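Local coordinates for protein phosphatase (Thermotoga maritima, PDB 1NF2) that probably works as a magnesium-dependent phosphatase of the haloacid dehalogenase (HAD) family, hydrolysing phosphate esters, at residues Pro61-Glu75 against Val189-Met202. Sequence-based numbering, arbitrary orientation.
Sequences PTIAYNGAIVYLPEE and VDKGKALRFLRERM. With SO4 (sulfate ion), chain D.
In the HAD core domain, the antiparallel hairpin of strands 62-64 and 69-72, with a classic beta bulge at Ala68 and Ile69, packs against helix 191-202, whose first turn carries Lys191, placed like the conserved lysine of HAD motif III. Gly67, with phi 112°, lets the turn approach the helix start, its CA 3.5 Å from Asp190 O. One water links Asn66 OD1 to Lys191 N, another Gly67 O to Asp190 O. Asp190 N-caps the helix, OD1 accepting from Lys193 N at 2.7 Å. Lys191, extended beyond CG, crosses the Asn66 side chain at about a right angle, its CG 3.2 Å from Asn66 OD1, and brings NZ 3.0 Å from sulfate O3; NZ forms salt bridges with Asp8, a magnesium ligand, and Asp218. Small Ala194 admits the strands, its CB 3.7 Å from Ile63 CG2 and 3.8 Å from Val70 CG2. Leu72 CD2 meets Leu198 CD1 at 3.9 Å, while Leu72 CD1 lies over the centre of one Arg201 guanidinium face. Poorly ordered Glu75 makes a salt bridge with Arg201, OE1 to NH2 3.1 Å, their planes 44° apart. Helix 216-222 flanks Ile63 and Lys191, strand 76-80 borders Val70 and Leu72, and helix 45-55 covers Thr62, Ile69 and Tyr71 on the other face.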
ATOM      1  N   PRO A  61      13.597  -1.312  -3.401  1.00 24.97           N
ATOM      2  CA  PRO A  61      12.546  -1.720  -4.332  1.00 23.54           C
ATOM      3  C   PRO A  61      11.279  -1.522  -3.491  1.00 23.59           C
ATOM      4  O   PRO A  61      11.236  -1.925  -2.328  1.00 21.42           O
ATOM      5  CB  PRO A  61      12.873  -3.190  -4.582  1.00 20.12           C
ATOM      6  CG  PRO A  61      14.386  -3.180  -4.575  1.00 17.95           C
ATOM      7  CD  PRO A  61      14.703  -2.289  -3.384  1.00 19.29           C
ATOM      8  N   THR A  62      10.261  -0.890  -4.058  1.00 24.47           N
ATOM      9  CA  THR A  62       9.064  -0.610  -3.289  1.00 24.93           C
ATOM     10  C   THR A  62       7.720  -0.920  -3.955  1.00 25.03           C
ATOM     11  O   THR A  62       7.539  -0.710  -5.159  1.00 24.71           O
ATOM     12  CB  THR A  62       9.083   0.881  -2.855  1.00 24.69           C
ATOM     13  OG1 THR A  62      10.216   1.109  -2.004  1.00 26.06           O
ATOM     14  CG2 THR A  62       7.805   1.264  -2.117  1.00 24.30           C
ATOM     15  N   ILE A  63       6.789  -1.432  -3.153  1.00 24.94           N
ATOM     16  CA  ILE A  63       5.437  -1.724  -3.607  1.00 24.96           C
ATOM     17  C   ILE A  63       4.566  -0.733  -2.835  1.00 25.06           C
ATOM     18  O   ILE A  63       4.545  -0.739  -1.602  1.00 25.85           O
ATOM     19  CB  ILE A  63       5.008  -3.180  -3.279  1.00 23.85           C
ATOM     20  CG1 ILE A  63       5.884  -4.171  -4.058  1.00 22.92           C
ATOM     21  CG2 ILE A  63       3.537  -3.396  -3.655  1.00 21.16           C
ATOM     22  CD1 ILE A  63       5.559  -5.622  -3.791  1.00 23.89           C
ATOM     23  N   ALA A  64       3.876   0.133  -3.572  1.00 18.32           N
ATOM     24  CA  ALA A  64       3.022   1.167  -2.998  1.00 17.51           C
ATOM     25  C   ALA A  64       1.572   1.061  -3.500  1.00 17.80           C
ATOM     26  O   ALA A  64       1.279   0.266  -4.393  1.00 14.62           O
ATOM     27  CB  ALA A  64       3.599   2.541  -3.340  1.00 10.71           C
ATOM     28  N   TYR A  65       0.673   1.859  -2.921  1.00 22.04           N
ATOM     29  CA  TYR A  65      -0.739   1.841  -3.317  1.00 23.28           C
ATOM     30  C   TYR A  65      -1.287   0.418  -3.356  1.00 24.59           C
ATOM     31  O   TYR A  65      -2.078   0.071  -4.236  1.00 23.15           O
ATOM     32  CB  TYR A  65      -0.923   2.486  -4.695  1.00 21.97           C
ATOM     33  CG  TYR A  65      -0.756   3.991  -4.703  1.00 21.78           C
ATOM     34  CD1 TYR A  65      -1.760   4.830  -4.221  1.00 22.03           C
ATOM     35  CD2 TYR A  65       0.406   4.575  -5.199  1.00 20.90           C
ATOM     36  CE1 TYR A  65      -1.609   6.224  -4.240  1.00 23.37           C
ATOM     37  CE2 TYR A  65       0.568   5.957  -5.220  1.00 21.29           C
ATOM     38  CZ  TYR A  65      -0.442   6.776  -4.743  1.00 22.16           C
ATOM     39  OH  TYR A  65      -0.281   8.143  -4.786  1.00 22.72           O
ATOM     40  N   ASN A  66      -0.843  -0.403  -2.409  1.00 19.61           N
ATOM     41  CA  ASN A  66      -1.302  -1.786  -2.304  1.00 19.97           C
ATOM     42  C   ASN A  66      -1.155  -2.612  -3.589  1.00 19.56           C
ATOM     43  O   ASN A  66      -2.015  -3.435  -3.919  1.00 19.67           O
ATOM     44  CB  ASN A  66      -2.761  -1.802  -1.833  1.00 26.04           C
ATOM     45  CG  ASN A  66      -3.232  -3.188  -1.445  1.00 29.73           C
ATOM     46  OD1 ASN A  66      -2.525  -3.913  -0.755  1.00 31.44           O
ATOM     47  ND2 ASN A  66      -4.436  -3.560  -1.881  1.00 31.98           N
ATOM     48  N   GLY A  67      -0.065  -2.395  -4.319  1.00 19.80           N
ATOM     49  CA  GLY A  67       0.158  -3.168  -5.530  1.00 19.69           C
ATOM     50  C   GLY A  67       0.085  -2.456  -6.868  1.00 19.49           C
ATOM     51  O   GLY A  67       0.538  -3.014  -7.876  1.00 19.31           O
ATOM     52  N   ALA A  68      -0.462  -1.240  -6.894  1.00 27.99           N
ATOM     53  CA  ALA A  68      -0.596  -0.488  -8.140  1.00 29.68           C
ATOM     54  C   ALA A  68       0.742   0.057  -8.625  1.00 32.09           C
ATOM     55  O   ALA A  68       0.953   0.231  -9.828  1.00 32.33           O
ATOM     56  CB  ALA A  68      -1.602   0.655  -7.967  1.00 13.65           C
ATOM     57  N   ILE A  69       1.647   0.334  -7.694  1.00 20.77           N
ATOM     58  CA  ILE A  69       2.959   0.837  -8.069  1.00 21.26           C
ATOM     59  C   ILE A  69       4.114  -0.037  -7.600  1.00 22.13           C
ATOM     60  O   ILE A  69       4.143  -0.489  -6.453  1.00 22.96           O
ATOM     61  CB  ILE A  69       3.177   2.268  -7.535  1.00 27.86           C
ATOM     62  CG1 ILE A  69       2.301   3.239  -8.338  1.00 30.77           C
ATOM     63  CG2 ILE A  69       4.645   2.663  -7.631  1.00 25.98           C
ATOM     64  CD1 ILE A  69       2.574   4.697  -8.072  1.00 34.05           C
ATOM     65  N   VAL A  70       5.048  -0.291  -8.515  1.00 23.89           N
ATOM     66  CA  VAL A  70       6.255  -1.051  -8.207  1.00 23.10           C
ATOM     67  C   VAL A  70       7.395  -0.117  -8.596  1.00 24.58           C
ATOM     68  O   VAL A  70       7.490   0.323  -9.743  1.00 24.39           O
ATOM     69  CB  VAL A  70       6.359  -2.367  -9.014  1.00 21.48           C
ATOM     70  CG1 VAL A  70       7.689  -3.060  -8.718  1.00 21.29           C
ATOM     71  CG2 VAL A  70       5.213  -3.294  -8.646  1.00 19.04           C
ATOM     72  N   TYR A  71       8.245   0.202  -7.628  1.00 24.55           N
ATOM     73  CA  TYR A  71       9.360   1.108  -7.849  1.00 24.73           C
ATOM     74  C   TYR A  71      10.724   0.487  -7.556  1.00 26.48           C
ATOM     75  O   TYR A  71      10.878  -0.281  -6.606  1.00 26.28           O
ATOM     76  CB  TYR A  71       9.139   2.352  -6.984  1.00 24.13           C
ATOM     77  CG  TYR A  71      10.377   3.163  -6.658  1.00 26.93           C
ATOM     78  CD1 TYR A  71      11.310   2.711  -5.714  1.00 28.22           C
ATOM     79  CD2 TYR A  71      10.603   4.399  -7.267  1.00 26.19           C
ATOM     80  CE1 TYR A  71      12.433   3.468  -5.383  1.00 27.19           C
ATOM     81  CE2 TYR A  71      11.722   5.169  -6.941  1.00 29.23           C
ATOM     82  CZ  TYR A  71      12.632   4.697  -5.998  1.00 29.78           C
ATOM     83  OH  TYR A  71      13.729   5.459  -5.670  1.00 30.51           O
ATOM     84  N   LEU A  72      11.706   0.820  -8.390  1.00 31.02           N
ATOM     85  CA  LEU A  72      13.086   0.351  -8.231  1.00 32.39           C
ATOM     86  C   LEU A  72      13.962   1.588  -8.090  1.00 34.73           C
ATOM     87  O   LEU A  72      13.863   2.521  -8.890  1.00 34.11           O
ATOM     88  CB  LEU A  72      13.557  -0.464  -9.445  1.00 23.48           C
ATOM     89  CG  LEU A  72      12.997  -1.881  -9.581  1.00 22.91           C
ATOM     90  CD1 LEU A  72      13.655  -2.596 -10.757  1.00 22.83           C
ATOM     91  CD2 LEU A  72      13.252  -2.646  -8.297  1.00 24.09           C
ATOM     92  N   PRO A  73      14.831   1.612  -7.065  1.00 31.57           N
ATOM     93  CA  PRO A  73      15.732   2.738  -6.805  1.00 33.63           C
ATOM     94  C   PRO A  73      16.425   3.280  -8.055  1.00 36.47           C
ATOM     95  O   PRO A  73      16.617   4.487  -8.196  1.00 36.16           O
ATOM     96  CB  PRO A  73      16.725   2.152  -5.805  1.00 34.86           C
ATOM     97  CG  PRO A  73      15.868   1.194  -5.020  1.00 33.20           C
ATOM     98  CD  PRO A  73      15.087   0.508  -6.118  1.00 32.64           C
ATOM     99  N   GLU A  74      16.787   2.387  -8.967  1.00 40.50           N
ATOM    100  CA  GLU A  74      17.480   2.795 -10.182  1.00 44.87           C
ATOM    101  C   GLU A  74      16.570   3.133 -11.365  1.00 46.41           C
ATOM    102  O   GLU A  74      16.682   4.212 -11.945  1.00 48.22           O
ATOM    103  CB  GLU A  74      18.492   1.715 -10.595  1.00 51.07           C
ATOM    104  CG  GLU A  74      17.901   0.371 -11.048  1.00 54.51           C
ATOM    105  CD  GLU A  74      17.399  -0.514  -9.909  1.00 56.46           C
ATOM    106  OE1 GLU A  74      17.132  -1.710 -10.174  1.00 58.46           O
ATOM    107  OE2 GLU A  74      17.270  -0.030  -8.763  1.00 53.60           O
ATOM    108  N   GLU A  75      15.672   2.216 -11.710  1.00 43.47           N
ATOM    109  CA  GLU A  75      14.753   2.386 -12.838  1.00 44.62           C
ATOM    110  C   GLU A  75      13.598   3.348 -12.554  1.00 42.15           C
ATOM    111  O   GLU A  75      13.111   4.031 -13.456  1.00 41.76           O
ATOM    112  CB  GLU A  75      14.152   1.034 -13.232  1.00 75.04           C
ATOM    113  CG  GLU A  75      15.016  -0.178 -12.911  1.00 83.03           C
ATOM    114  CD  GLU A  75      16.151  -0.378 -13.893  1.00 87.64           C
ATOM    115  OE1 GLU A  75      16.991  -1.273 -13.651  1.00 90.37           O
ATOM    116  OE2 GLU A  75      16.201   0.351 -14.906  1.00 90.52           O
ATOM    117  N   VAL A 189      -5.605  -5.594  -8.905  1.00 27.23           N
ATOM    118  CA  VAL A 189      -4.259  -5.228  -8.488  1.00 25.05           C
ATOM    119  C   VAL A 189      -4.191  -5.496  -6.987  1.00 23.47           C
ATOM    120  O   VAL A 189      -5.146  -5.220  -6.251  1.00 19.61           O
ATOM    121  CB  VAL A 189      -3.956  -3.735  -8.723  1.00 39.66           C
ATOM    122  CG1 VAL A 189      -4.240  -3.371 -10.163  1.00 39.70           C
ATOM    123  CG2 VAL A 189      -4.775  -2.873  -7.769  1.00 42.86           C
ATOM    124  N   ASP A 190      -3.074  -6.057  -6.539  1.00 29.58           N
ATOM    125  CA  ASP A 190      -2.877  -6.339  -5.124  1.00 26.85           C
ATOM    126  C   ASP A 190      -1.385  -6.523  -4.868  1.00 25.45           C
ATOM    127  O   ASP A 190      -0.595  -6.617  -5.810  1.00 23.64           O
ATOM    128  CB  ASP A 190      -3.665  -7.583  -4.691  1.00 24.52           C
ATOM    129  CG  ASP A 190      -3.229  -8.843  -5.422  1.00 28.48           C
ATOM    130  OD1 ASP A 190      -2.034  -9.203  -5.333  1.00 27.46           O
ATOM    131  OD2 ASP A 190      -4.085  -9.480  -6.080  1.00 26.51           O
ATOM    132  N   LYS A 191      -1.001  -6.559  -3.597  1.00 21.52           N
ATOM    133  CA  LYS A 191       0.406  -6.698  -3.237  1.00 21.30           C
ATOM    134  C   LYS A 191       1.063  -7.967  -3.774  1.00 18.81           C
ATOM    135  O   LYS A 191       2.244  -7.963  -4.088  1.00 20.97           O
ATOM    136  CB  LYS A 191       0.570  -6.624  -1.716  1.00 20.62           C
ATOM    137  CG  LYS A 191       0.365  -5.225  -1.148  1.00 19.24           C
ATOM    138  CD  LYS A 191       0.520  -5.241   0.363  1.00 19.15           C
ATOM    139  CE  LYS A 191       0.420  -3.851   0.968  1.00 17.18           C
ATOM    140  NZ  LYS A 191       0.436  -3.957   2.456  1.00 17.69           N
ATOM    141  N   GLY A 192       0.291  -9.043  -3.870  1.00 17.81           N
ATOM    142  CA  GLY A 192       0.811 -10.301  -4.376  1.00 19.09           C
ATOM    143  C   GLY A 192       1.190 -10.225  -5.845  1.00 21.22           C
ATOM    144  O   GLY A 192       2.275 -10.662  -6.227  1.00 23.39           O
ATOM    145  N   LYS A 193       0.304  -9.679  -6.678  1.00 18.11           N
ATOM    146  CA  LYS A 193       0.595  -9.558  -8.101  1.00 17.69           C
ATOM    147  C   LYS A 193       1.796  -8.652  -8.283  1.00 17.92           C
ATOM    148  O   LYS A 193       2.651  -8.893  -9.144  1.00 17.98           O
ATOM    149  CB  LYS A 193      -0.599  -8.978  -8.870  1.00 25.31           C
ATOM    150  CG  LYS A 193      -1.763  -9.941  -9.073  1.00 29.61           C
ATOM    151  CD  LYS A 193      -2.695  -9.418 -10.173  1.00 36.39           C
ATOM    152  CE  LYS A 193      -3.875 -10.346 -10.423  1.00 37.34           C
ATOM    153  NZ  LYS A 193      -4.770 -10.426  -9.236  1.00 39.42           N
ATOM    154  N   ALA A 194       1.867  -7.599  -7.476  1.00 20.64           N
ATOM    155  CA  ALA A 194       2.992  -6.686  -7.574  1.00 22.54           C
ATOM    156  C   ALA A 194       4.305  -7.399  -7.197  1.00 22.69           C
ATOM    157  O   ALA A 194       5.324  -7.214  -7.862  1.00 24.25           O
ATOM    158  CB  ALA A 194       2.768  -5.470  -6.678  1.00 15.12           C
ATOM    159  N   LEU A 195       4.277  -8.217  -6.144  1.00 21.37           N
ATOM    160  CA  LEU A 195       5.482  -8.927  -5.721  1.00 23.22           C
ATOM    161  C   LEU A 195       5.898  -9.970  -6.749  1.00 23.94           C
ATOM    162  O   LEU A 195       7.088 -10.159  -6.996  1.00 24.24           O
ATOM    163  CB  LEU A 195       5.287  -9.607  -4.353  1.00 19.22           C
ATOM    164  CG  LEU A 195       6.520 -10.395  -3.846  1.00 18.25           C
ATOM    165  CD1 LEU A 195       7.736  -9.478  -3.823  1.00 15.57           C
ATOM    166  CD2 LEU A 195       6.263 -10.978  -2.466  1.00 13.34           C
ATOM    167  N   ARG A 196       4.919 -10.650  -7.340  1.00 26.24           N
ATOM    168  CA  ARG A 196       5.208 -11.659  -8.351  1.00 27.41           C
ATOM    169  C   ARG A 196       5.873 -11.000  -9.557  1.00 27.11           C
ATOM    170  O   ARG A 196       6.801 -11.548 -10.145  1.00 29.24           O
ATOM    171  CB  ARG A 196       3.924 -12.353  -8.802  1.00 30.66           C
ATOM    172  CG  ARG A 196       4.181 -13.597  -9.628  1.00 33.39           C
ATOM    173  CD  ARG A 196       3.022 -13.888 -10.549  1.00 40.08           C
ATOM    174  NE  ARG A 196       1.792 -14.223  -9.842  1.00 46.63           N
ATOM    175  CZ  ARG A 196       0.573 -13.976 -10.317  1.00 49.93           C
ATOM    176  NH1 ARG A 196       0.425 -13.388 -11.496  1.00 52.08           N
ATOM    177  NH2 ARG A 196      -0.502 -14.324  -9.624  1.00 50.96           N
ATOM    178  N   PHE A 197       5.387  -9.814  -9.910  1.00 23.74           N
ATOM    179  CA  PHE A 197       5.914  -9.041 -11.034  1.00 23.22           C
ATOM    180  C   PHE A 197       7.367  -8.642 -10.753  1.00 24.43           C
ATOM    181  O   PHE A 197       8.245  -8.735 -11.621  1.00 23.51           O
ATOM    182  CB  PHE A 197       5.060  -7.785 -11.217  1.00 23.78           C
ATOM    183  CG  PHE A 197       5.533  -6.877 -12.313  1.00 23.96           C
ATOM    184  CD1 PHE A 197       5.100  -7.065 -13.622  1.00 25.50           C
ATOM    185  CD2 PHE A 197       6.413  -5.836 -12.037  1.00 24.64           C
ATOM    186  CE1 PHE A 197       5.538  -6.226 -14.642  1.00 24.67           C
ATOM    187  CE2 PHE A 197       6.863  -4.989 -13.052  1.00 25.57           C
ATOM    188  CZ  PHE A 197       6.424  -5.184 -14.356  1.00 25.72           C
ATOM    189  N   LEU A 198       7.600  -8.165  -9.535  1.00 23.89           N
ATOM    190  CA  LEU A 198       8.925  -7.744  -9.107  1.00 24.14           C
ATOM    191  C   LEU A 198       9.882  -8.936  -9.182  1.00 25.24           C
ATOM    192  O   LEU A 198      11.029  -8.808  -9.614  1.00 24.39           O
ATOM    193  CB  LEU A 198       8.853  -7.221  -7.675  1.00 22.33           C
ATOM    194  CG  LEU A 198      10.179  -6.794  -7.050  1.00 20.08           C
ATOM    195  CD1 LEU A 198      10.833  -5.690  -7.890  1.00 17.37           C
ATOM    196  CD2 LEU A 198       9.910  -6.317  -5.642  1.00 20.42           C
ATOM    197  N   ARG A 199       9.381 -10.095  -8.770  1.00 22.26           N
ATOM    198  CA  ARG A 199      10.144 -11.335  -8.774  1.00 26.43           C
ATOM    199  C   ARG A 199      10.611 -11.702 -10.190  1.00 27.84           C
ATOM    200  O   ARG A 199      11.773 -12.065 -10.405  1.00 26.41           O
ATOM    201  CB  ARG A 199       9.275 -12.451  -8.209  1.00 34.99           C
ATOM    202  CG  ARG A 199      10.040 -13.580  -7.577  1.00 42.51           C
ATOM    203  CD  ARG A 199       9.085 -14.575  -6.966  1.00 45.11           C
ATOM    204  NE  ARG A 199       8.348 -15.302  -7.989  1.00 49.01           N
ATOM    205  CZ  ARG A 199       7.216 -15.952  -7.761  1.00 50.94           C
ATOM    206  NH1 ARG A 199       6.698 -15.956  -6.543  1.00 53.24           N
ATOM    207  NH2 ARG A 199       6.603 -16.594  -8.743  1.00 51.85           N
ATOM    208  N   GLU A 200       9.697 -11.625 -11.151  1.00 28.99           N
ATOM    209  CA  GLU A 200      10.020 -11.932 -12.538  1.00 29.64           C
ATOM    210  C   GLU A 200      11.080 -10.960 -13.055  1.00 28.79           C
ATOM    211  O   GLU A 200      12.030 -11.349 -13.733  1.00 29.23           O
ATOM    212  CB  GLU A 200       8.759 -11.826 -13.395  1.00 54.60           C
ATOM    213  CG  GLU A 200       8.326 -13.147 -13.984  1.00 59.57           C
ATOM    214  CD  GLU A 200       9.324 -13.661 -14.987  1.00 62.80           C
ATOM    215  OE1 GLU A 200       9.260 -14.857 -15.331  1.00 65.90           O
ATOM    216  OE2 GLU A 200      10.168 -12.860 -15.440  1.00 64.51           O
ATOM    217  N   ARG A 201      10.905  -9.692 -12.717  1.00 24.82           N
ATOM    218  CA  ARG A 201      11.812  -8.629 -13.124  1.00 25.58           C
ATOM    219  C   ARG A 201      13.230  -8.832 -12.566  1.00 26.92           C
ATOM    220  O   ARG A 201      14.217  -8.789 -13.311  1.00 24.04           O
ATOM    221  CB  ARG A 201      11.264  -7.296 -12.613  1.00 34.19           C
ATOM    222  CG  ARG A 201      11.621  -6.082 -13.441  1.00 39.78           C
ATOM    223  CD  ARG A 201      13.084  -5.720 -13.384  1.00 41.77           C
ATOM    224  NE  ARG A 201      13.332  -4.491 -14.128  1.00 42.41           N
ATOM    225  CZ  ARG A 201      14.533  -3.956 -14.315  1.00 46.48           C
ATOM    226  NH1 ARG A 201      15.615  -4.545 -13.809  1.00 46.76           N
ATOM    227  NH2 ARG A 201      14.651  -2.826 -15.000  1.00 46.49           N
ATOM    228  N   MET A 202      13.312  -9.035 -11.250  1.00 30.59           N
ATOM    229  CA  MET A 202      14.582  -9.200 -10.546  1.00 32.23           C
ATOM    230  C   MET A 202      15.154 -10.615 -10.604  1.00 33.54           C
ATOM    231  O   MET A 202      16.318 -10.842 -10.269  1.00 35.77           O
ATOM    232  CB  MET A 202      14.409  -8.774  -9.084  1.00 29.46           C
ATOM    233  CG  MET A 202      15.293  -7.613  -8.675  1.00 27.48           C
ATOM    234  SD  MET A 202      15.137  -6.195  -9.713  1.00 17.90           S
ATOM    235  CE  MET A 202      15.503  -4.921  -8.615  1.00 23.69           C
TER
HETATM  236  S   SO4 D 280      -1.673  -1.580   4.442  0.77 23.35           S
HETATM  237  O1  SO4 D 280      -0.299  -1.207   4.108  0.91 24.16           O
HETATM  238  O2  SO4 D 280      -2.588  -0.616   3.821  1.00 26.41           O
HETATM  239  O3  SO4 D 280      -1.919  -2.937   3.932  0.97 26.03           O
HETATM  240  O4  SO4 D 280      -1.894  -1.543   5.891  0.88 23.68           O
HETATM  241  O   HOH W   1      -2.834  -6.346  -1.434  1.00 26.72           O
HETATM  242  O   HOH W   2      -0.523  -5.359  -8.559  1.00 30.54           O